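Local structure of monosaccharide-transporting ATPase (Actinobacillus succinogenes, 5DTE) at residues 34-37 with 41-44; 114-119 with 168-173. The protein probably acts as a periplasmic sugar-binding protein of an ABC transporter, and holds beta-D-allopyranose in the cleft between its two lobes. All coordinates share one frame; numbering follows the deposited sequence.

Interaction 1 (34-37 with 41-44); sequences KTLS and FISM. With ALL (beta-D-allopyranose), chain E.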
ATOM      1  N   LYS A  34      -7.446  -4.639   7.244  1.00 21.75           N
ATOM      2  CA  LYS A  34      -8.389  -3.547   7.067  1.00 24.41           C
ATOM      3  C   LYS A  34      -9.378  -3.827   5.935  1.00 36.54           C
ATOM      4  O   LYS A  34     -10.488  -3.281   5.917  1.00 44.74           O
ATOM      5  CB  LYS A  34      -7.637  -2.231   6.823  1.00 22.08           C
ATOM      6  CG  LYS A  34      -6.732  -2.169   5.611  1.00 17.23           C
ATOM      7  CD  LYS A  34      -5.751  -1.000   5.736  1.00 10.82           C
ATOM      8  CE  LYS A  34      -5.286  -0.504   4.371  1.00 15.25           C
ATOM      9  NZ  LYS A  34      -4.367   0.669   4.457  1.00 17.64           N
ATOM     10  N   THR A  35      -8.988  -4.700   5.009  1.00 35.18           N
ATOM     11  CA  THR A  35      -9.874  -5.086   3.915  1.00 41.23           C
ATOM     12  C   THR A  35      -9.353  -6.324   3.174  1.00 31.49           C
ATOM     13  O   THR A  35      -8.206  -6.725   3.338  1.00 22.15           O
ATOM     14  CB  THR A  35     -10.070  -3.916   2.898  1.00 36.21           C
ATOM     15  OG1 THR A  35     -11.161  -4.209   2.015  1.00 43.12           O
ATOM     16  CG2 THR A  35      -8.794  -3.655   2.089  1.00 22.54           C
ATOM     17  N   LEU A  36     -10.227  -6.927   2.381  1.00 33.23           N
ATOM     18  CA  LEU A  36      -9.855  -7.989   1.460  1.00 38.12           C
ATOM     19  C   LEU A  36     -10.472  -7.708   0.089  1.00 42.25           C
ATOM     20  O   LEU A  36     -10.249  -8.461  -0.866  1.00 32.29           O
ATOM     21  CB  LEU A  36     -10.313  -9.353   1.971  1.00 34.87           C
ATOM     22  CG  LEU A  36      -9.388 -10.198   2.842  1.00 26.76           C
ATOM     23  CD1 LEU A  36     -10.064 -11.525   3.113  1.00 13.38           C
ATOM     24  CD2 LEU A  36      -8.019 -10.410   2.196  1.00 23.60           C
ATOM     25  N   SER A  37     -11.257  -6.625   0.022  1.00 41.79           N
ATOM     26  CA  SER A  37     -11.876  -6.139  -1.215  1.00 27.81           C
ATOM     27  C   SER A  37     -10.837  -5.792  -2.272  1.00 29.05           C
ATOM     28  O   SER A  37     -11.092  -5.933  -3.466  1.00 41.56           O
ATOM     29  CB  SER A  37     -12.748  -4.911  -0.930  1.00 33.04           C
ATOM     30  OG  SER A  37     -13.785  -5.207  -0.010  1.00 43.69           O
ATOM     31  N   PHE A  41      -4.485  -7.093  -1.129  1.00 22.29           N
ATOM     32  CA  PHE A  41      -4.535  -7.784   0.158  1.00 25.77           C
ATOM     33  C   PHE A  41      -4.923  -9.253   0.006  1.00 27.17           C
ATOM     34  O   PHE A  41      -4.458 -10.108   0.762  1.00 35.99           O
ATOM     35  CB  PHE A  41      -5.476  -7.056   1.114  1.00  6.77           C
ATOM     36  CG  PHE A  41      -4.868  -5.830   1.716  1.00 13.45           C
ATOM     37  CD1 PHE A  41      -3.784  -5.935   2.576  1.00 21.60           C
ATOM     38  CD2 PHE A  41      -5.356  -4.566   1.410  1.00 26.55           C
ATOM     39  CE1 PHE A  41      -3.195  -4.800   3.137  1.00 25.63           C
ATOM     40  CE2 PHE A  41      -4.775  -3.420   1.966  1.00 27.10           C
ATOM     41  CZ  PHE A  41      -3.693  -3.542   2.834  1.00 22.26           C
ATOM     42  N   ILE A  42      -5.765  -9.537  -0.980  1.00 19.78           N
ATOM     43  CA  ILE A  42      -6.044 -10.903  -1.409  1.00 13.16           C
ATOM     44  C   ILE A  42      -4.733 -11.637  -1.701  1.00 20.84           C
ATOM     45  O   ILE A  42      -4.569 -12.815  -1.391  1.00 28.36           O
ATOM     46  CB  ILE A  42      -6.948 -10.903  -2.662  1.00  9.83           C
ATOM     47  CG1 ILE A  42      -8.414 -10.803  -2.252  1.00  7.71           C
ATOM     48  CG2 ILE A  42      -6.724 -12.149  -3.512  1.00  7.82           C
ATOM     49  CD1 ILE A  42      -8.919 -12.044  -1.495  1.00 11.79           C
ATOM     50  N   SER A  43      -3.792 -10.901  -2.276  1.00 25.86           N
ATOM     51  CA  SER A  43      -2.482 -11.419  -2.660  1.00 22.43           C
ATOM     52  C   SER A  43      -1.605 -11.654  -1.449  1.00 23.97           C
ATOM     53  O   SER A  43      -0.828 -12.609  -1.385  1.00 29.49           O
ATOM     54  CB  SER A  43      -1.802 -10.441  -3.622  1.00 17.81           C
ATOM     55  OG  SER A  43      -0.415 -10.659  -3.648  1.00 30.49           O
ATOM     56  N   MET A  44      -1.728 -10.752  -0.489  1.00 25.44           N
ATOM     57  CA  MET A  44      -0.934 -10.805   0.721  1.00 25.16           C
ATOM     58  C   MET A  44      -1.489 -11.870   1.647  1.00 32.87           C
ATOM     59  O   MET A  44      -0.738 -12.574   2.329  1.00 39.68           O
ATOM     60  CB  MET A  44      -0.925  -9.436   1.402  1.00 19.18           C
ATOM     61  CG  MET A  44      -0.575  -9.465   2.872  1.00 20.69           C
ATOM     62  SD  MET A  44      -0.488  -7.818   3.585  1.00 41.74           S
ATOM     63  CE  MET A  44       0.746  -7.051   2.515  1.00  5.59           C
TER
HETATM   64  C1  ALL E 401      -2.239   0.761   1.185  1.00 29.89           C
HETATM   65  C2  ALL E 401      -1.427  -0.421   0.693  1.00 25.89           C
HETATM   66  C3  ALL E 401      -1.824  -0.853  -0.669  1.00 26.39           C
HETATM   67  C4  ALL E 401      -3.308  -0.968  -0.827  1.00 25.12           C
HETATM   68  C5  ALL E 401      -3.927   0.370  -0.461  1.00 12.81           C
HETATM   69  C6  ALL E 401      -5.387   0.463  -0.761  1.00  6.27           C
HETATM   70  O1  ALL E 401      -2.024   0.996   2.522  1.00 45.94           O
HETATM   71  O2  ALL E 401      -0.043  -0.011   0.649  1.00 25.04           O
HETATM   72  O3  ALL E 401      -1.351   0.142  -1.631  1.00 13.47           O
HETATM   73  O4  ALL E 401      -3.635  -1.321  -2.179  1.00 29.68           O
HETATM   74  O5  ALL E 401      -3.703   0.566   0.966  1.00 13.34           O
HETATM   75  O6  ALL E 401      -6.104  -0.327   0.165  1.00  7.11           O
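F41 carries the packed half of this contact, its ring lying against the side chains of T35 and K34, both of which cross it at about a right angle. T35 CG2 approaches F41 CD2 obliquely at 3.6 Å, while the carbonyl oxygen T35 O sits 3.5 Å from F41 CB. Further along the ring, K34 CE comes within 3.8 Å of F41 CZ. K34 reaches this far because CG stands between its backbone N and carbonyl carbon (chi1 60°) and the chain beyond is extended, carrying NZ past the ring to the sugar. NZ donates a hydrogen bond to O1 of the allose, 3.1 Å away. The ring also meets the ligand: O6 of the sugar lies near the ring plane at its edge, 3.8 Å from F41 CE2. In fold terms this is the turn from strand 28-33 into helix 39-54, the first beta-alpha unit of a periplasmic binding protein lobe, where the loop after the strand and the first turn of the helix together line the sugar pocket. T35 faces two ways here: its methyl is on F41, while OG1 accepts from S37 N, an ST turn that bends the loop ahead of the helix. K34 N is held separately, by T91 OG1. The outer half is more open to solvent, and its side-chain carbons are more widely spaced. There L36 CD2 rests 4.3 Å from F41 CB and 4.1 Å from I42 CD1, although exposed I42 brings its CG1 within 3.3 Å of L36 O.

Interaction 2 (114-119 with 168-173); sequences DLDVRL and VDNGEQ. With ALL (beta-D-allopyranose), chain E.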
ATOM      1  N   ASP A 114       3.220  -4.430  13.489  1.00 21.44           N
ATOM      2  CA  ASP A 114       2.492  -3.426  12.742  1.00 26.82           C
ATOM      3  C   ASP A 114       2.854  -3.544  11.243  1.00 36.15           C
ATOM      4  O   ASP A 114       3.945  -3.157  10.820  1.00 39.30           O
ATOM      5  CB  ASP A 114       2.808  -2.045  13.331  1.00 28.45           C
ATOM      6  CG  ASP A 114       2.458  -0.904  12.400  1.00 36.54           C
ATOM      7  OD1 ASP A 114       1.440  -1.015  11.691  1.00 39.14           O
ATOM      8  OD2 ASP A 114       3.209   0.104  12.378  1.00 33.62           O
ATOM      9  N   LEU A 115       1.935  -4.102  10.452  1.00 34.20           N
ATOM     10  CA  LEU A 115       2.152  -4.309   9.013  1.00 31.30           C
ATOM     11  C   LEU A 115       1.521  -3.198   8.172  1.00 15.27           C
ATOM     12  O   LEU A 115       0.519  -2.623   8.576  1.00 17.10           O
ATOM     13  CB  LEU A 115       1.588  -5.676   8.582  1.00 34.15           C
ATOM     14  CG  LEU A 115       1.640  -6.154   7.123  1.00 21.26           C
ATOM     15  CD1 LEU A 115       3.076  -6.374   6.669  1.00 15.73           C
ATOM     16  CD2 LEU A 115       0.847  -7.445   6.945  1.00 13.20           C
ATOM     17  N   ASP A 116       2.137  -2.898   7.026  1.00 16.38           N
ATOM     18  CA  ASP A 116       1.636  -1.963   5.987  1.00 22.51           C
ATOM     19  C   ASP A 116       1.565  -0.475   6.363  1.00 20.17           C
ATOM     20  O   ASP A 116       2.378   0.330   5.896  1.00 20.94           O
ATOM     21  CB  ASP A 116       0.242  -2.388   5.492  1.00 19.51           C
ATOM     22  CG  ASP A 116      -0.225  -1.579   4.276  1.00 18.32           C
ATOM     23  OD1 ASP A 116       0.602  -1.316   3.369  1.00 13.78           O
ATOM     24  OD2 ASP A 116      -1.420  -1.205   4.228  1.00 17.70           O
ATOM     25  N   VAL A 117       0.560  -0.113   7.157  1.00 17.86           N
ATOM     26  CA  VAL A 117       0.343   1.270   7.561  1.00 14.30           C
ATOM     27  C   VAL A 117       1.082   1.541   8.872  1.00 14.37           C
ATOM     28  O   VAL A 117       0.921   0.811   9.843  1.00 14.33           O
ATOM     29  CB  VAL A 117      -1.163   1.569   7.699  1.00 14.40           C
ATOM     30  CG1 VAL A 117      -1.398   2.921   8.361  1.00 18.14           C
ATOM     31  CG2 VAL A 117      -1.858   1.490   6.321  1.00 14.35           C
ATOM     32  N   ARG A 118       1.923   2.573   8.887  1.00 25.88           N
ATOM     33  CA  ARG A 118       2.812   2.793  10.026  1.00 20.82           C
ATOM     34  C   ARG A 118       2.198   3.708  11.072  1.00 28.22           C
ATOM     35  O   ARG A 118       1.707   4.808  10.746  1.00 27.02           O
ATOM     36  CB  ARG A 118       4.150   3.367   9.565  1.00 20.08           C
ATOM     37  CG  ARG A 118       5.220   3.382  10.653  1.00 32.32           C
ATOM     38  CD  ARG A 118       6.565   3.903  10.119  1.00 54.03           C
ATOM     39  NE  ARG A 118       7.368   4.545  11.160  1.00 64.99           N
ATOM     40  CZ  ARG A 118       8.099   3.888  12.057  1.00 69.14           C
ATOM     41  NH1 ARG A 118       8.788   4.557  12.976  1.00 67.07           N
ATOM     42  NH2 ARG A 118       8.137   2.561  12.045  1.00 67.02           N
ATOM     43  N   LEU A 119       2.230   3.238  12.325  1.00 29.75           N
ATOM     44  CA  LEU A 119       1.743   4.007  13.477  1.00 31.31           C
ATOM     45  C   LEU A 119       2.552   5.309  13.678  1.00 36.92           C
ATOM     46  O   LEU A 119       3.748   5.363  13.390  1.00 28.96           O
ATOM     47  CB  LEU A 119       1.787   3.162  14.761  1.00 22.15           C
ATOM     48  CG  LEU A 119       1.033   1.830  14.925  1.00 21.48           C
ATOM     49  CD1 LEU A 119       1.144   1.337  16.362  1.00 14.79           C
ATOM     50  CD2 LEU A 119      -0.423   1.909  14.518  1.00 21.74           C
ATOM     51  N   VAL A 168      -4.544   8.776   5.314  1.00 35.77           N
ATOM     52  CA  VAL A 168      -3.684   7.595   5.453  1.00 46.08           C
ATOM     53  C   VAL A 168      -2.254   7.868   5.004  1.00 45.91           C
ATOM     54  O   VAL A 168      -2.019   8.357   3.905  1.00 48.11           O
ATOM     55  CB  VAL A 168      -4.215   6.389   4.654  1.00 43.63           C
ATOM     56  CG1 VAL A 168      -3.064   5.458   4.257  1.00 37.53           C
ATOM     57  CG2 VAL A 168      -5.259   5.634   5.463  1.00 48.43           C
ATOM     58  N   ASP A 169      -1.311   7.537   5.876  1.00 43.22           N
ATOM     59  CA  ASP A 169       0.098   7.818   5.652  1.00 39.58           C
ATOM     60  C   ASP A 169       0.609   7.307   4.314  1.00 27.50           C
ATOM     61  O   ASP A 169       1.266   8.042   3.581  1.00 26.50           O
ATOM     62  CB  ASP A 169       0.933   7.213   6.776  1.00 46.92           C
ATOM     63  CG  ASP A 169       2.321   7.790   6.836  1.00 56.45           C
ATOM     64  OD1 ASP A 169       2.453   8.940   7.302  1.00 61.06           O
ATOM     65  OD2 ASP A 169       3.277   7.094   6.423  1.00 61.93           O
ATOM     66  N   ASN A 170       0.308   6.053   3.995  1.00 26.17           N
ATOM     67  CA  ASN A 170       0.839   5.444   2.777  1.00 28.61           C
ATOM     68  C   ASN A 170       0.442   6.233   1.532  1.00 32.80           C
ATOM     69  O   ASN A 170       1.238   6.399   0.602  1.00 35.80           O
ATOM     70  CB  ASN A 170       0.374   3.996   2.651  1.00 25.32           C
ATOM     71  CG  ASN A 170       0.902   3.127   3.761  1.00 27.97           C
ATOM     72  OD1 ASN A 170       1.163   3.599   4.873  1.00 39.89           O
ATOM     73  ND2 ASN A 170       1.071   1.849   3.471  1.00 18.55           N
ATOM     74  N   GLY A 171      -0.782   6.745   1.527  1.00 26.60           N
ATOM     75  CA  GLY A 171      -1.262   7.521   0.397  1.00 20.50           C
ATOM     76  C   GLY A 171      -0.543   8.846   0.256  1.00 15.04           C
ATOM     77  O   GLY A 171       0.011   9.132  -0.799  1.00 17.46           O
ATOM     78  N   GLU A 172      -0.559   9.646   1.323  1.00 18.66           N
ATOM     79  CA  GLU A 172       0.125  10.939   1.366  1.00 19.86           C
ATOM     80  C   GLU A 172       1.626  10.794   1.102  1.00 14.54           C
ATOM     81  O   GLU A 172       2.179  11.557   0.326  1.00 10.19           O
ATOM     82  CB  GLU A 172      -0.110  11.641   2.723  1.00 27.11           C
ATOM     83  CG  GLU A 172      -1.601  11.764   3.164  1.00 45.65           C
ATOM     84  CD  GLU A 172      -2.367  12.972   2.573  1.00 37.95           C
ATOM     85  OE1 GLU A 172      -1.735  13.867   1.970  1.00 35.86           O
ATOM     86  OE2 GLU A 172      -3.617  13.024   2.719  1.00 32.45           O
ATOM     87  N   GLN A 173       2.276   9.808   1.725  1.00 19.51           N
ATOM     88  CA  GLN A 173       3.700   9.536   1.460  1.00 21.13           C
ATOM     89  C   GLN A 173       3.991   9.362  -0.041  1.00 21.33           C
ATOM     90  O   GLN A 173       4.930   9.965  -0.571  1.00 26.50           O
ATOM     91  CB  GLN A 173       4.179   8.291   2.214  1.00  9.33           C
ATOM     92  CG  GLN A 173       4.365   8.461   3.718  1.00 28.77           C
ATOM     93  CD  GLN A 173       5.281   9.619   4.086  1.00 43.99           C
ATOM     94  OE1 GLN A 173       6.385   9.748   3.558  1.00 53.88           O
ATOM     95  NE2 GLN A 173       4.824  10.468   5.003  1.00 52.06           N
TER
HETATM   96  C1  ALL E 401      -2.239   0.761   1.185  1.00 29.89           C
HETATM   97  C2  ALL E 401      -1.427  -0.421   0.693  1.00 25.89           C
HETATM   98  C3  ALL E 401      -1.824  -0.853  -0.669  1.00 26.39           C
HETATM   99  C4  ALL E 401      -3.308  -0.968  -0.827  1.00 25.12           C
HETATM  100  C5  ALL E 401      -3.927   0.370  -0.461  1.00 12.81           C
HETATM  101  C6  ALL E 401      -5.387   0.463  -0.761  1.00  6.27           C
HETATM  102  O1  ALL E 401      -2.024   0.996   2.522  1.00 45.94           O
HETATM  103  O2  ALL E 401      -0.043  -0.011   0.649  1.00 25.04           O
HETATM  104  O3  ALL E 401      -1.351   0.142  -1.631  1.00 13.47           O
HETATM  105  O4  ALL E 401      -3.635  -1.321  -2.179  1.00 29.68           O
HETATM  106  O5  ALL E 401      -3.703   0.566   0.966  1.00 13.34           O
HETATM  107  O6  ALL E 401      -6.104  -0.327   0.165  1.00  7.11           O
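The sugar cleft of the periplasmic binding protein fold is bridged here: the loop leaving strand 112-115 of the six-stranded lobe meets the start of helix 169-182, which follows strand 157-163 of the four-stranded lobe. N170 makes the crossing. Its ND2 donates to the backbone oxygen of D116 over 3.1 Å and almost straight, at 165° on the hydrogen. That oxygen lies in the amide plane of N170, but from the acceptor's side the donor stands well above the carbonyl plane, 69° out of it. A second bond reaches D116 O from Y133 OH, so two donors hold this carbonyl. The backbone at D116, with its positive phi, is consistent with a gamma turn, with a weak bond from V117 N to L115 O, a shape that probably helps present D116 to the cleft. The D116 side chain swings its carboxylate away from the backbone N (chi1 -171°), and it meets the allose, where O1 donates to OD2 at 2.8 Å and O2 to OD1 at 3.1 Å. Carboxylate and N170 amide planes are steeply inclined, so the two flat groups do not stack. The amide also nears the ligand, ND2 lying 3.3 Å from O1. A direct link between the lobes beside the bound sugar is consistent with a closed, liganded state. Past the turn, L119 N donates to D114 OD2 and ties the far end of the loop back to the strand. On the other branch of the N170 amide, OD1 lies 3.6 Å from V117 CA and 4.0 Å from V117 CG2.

Interactions 1 and 2 have centres 15 Å apart and meet at the allose, on whose O1 they converge: the hydroxyl oxygen accepts from K34 of the first and is the donor to D116 of the second. Directly, K34 NZ and D116 OD2 form a long, weak ion pair at 3.5 Å, and F41 CZ packs 3.5 Å from that same D116 OD2. M44 SD also touches L115 CD2 at 3.6 Å, joining helix 39-54 to strand 112-115. Interaction 1 lies within one lobe, whereas interaction 2 spans the cleft. E67, R174 and D250 add further hydrogen bonds to the sugar.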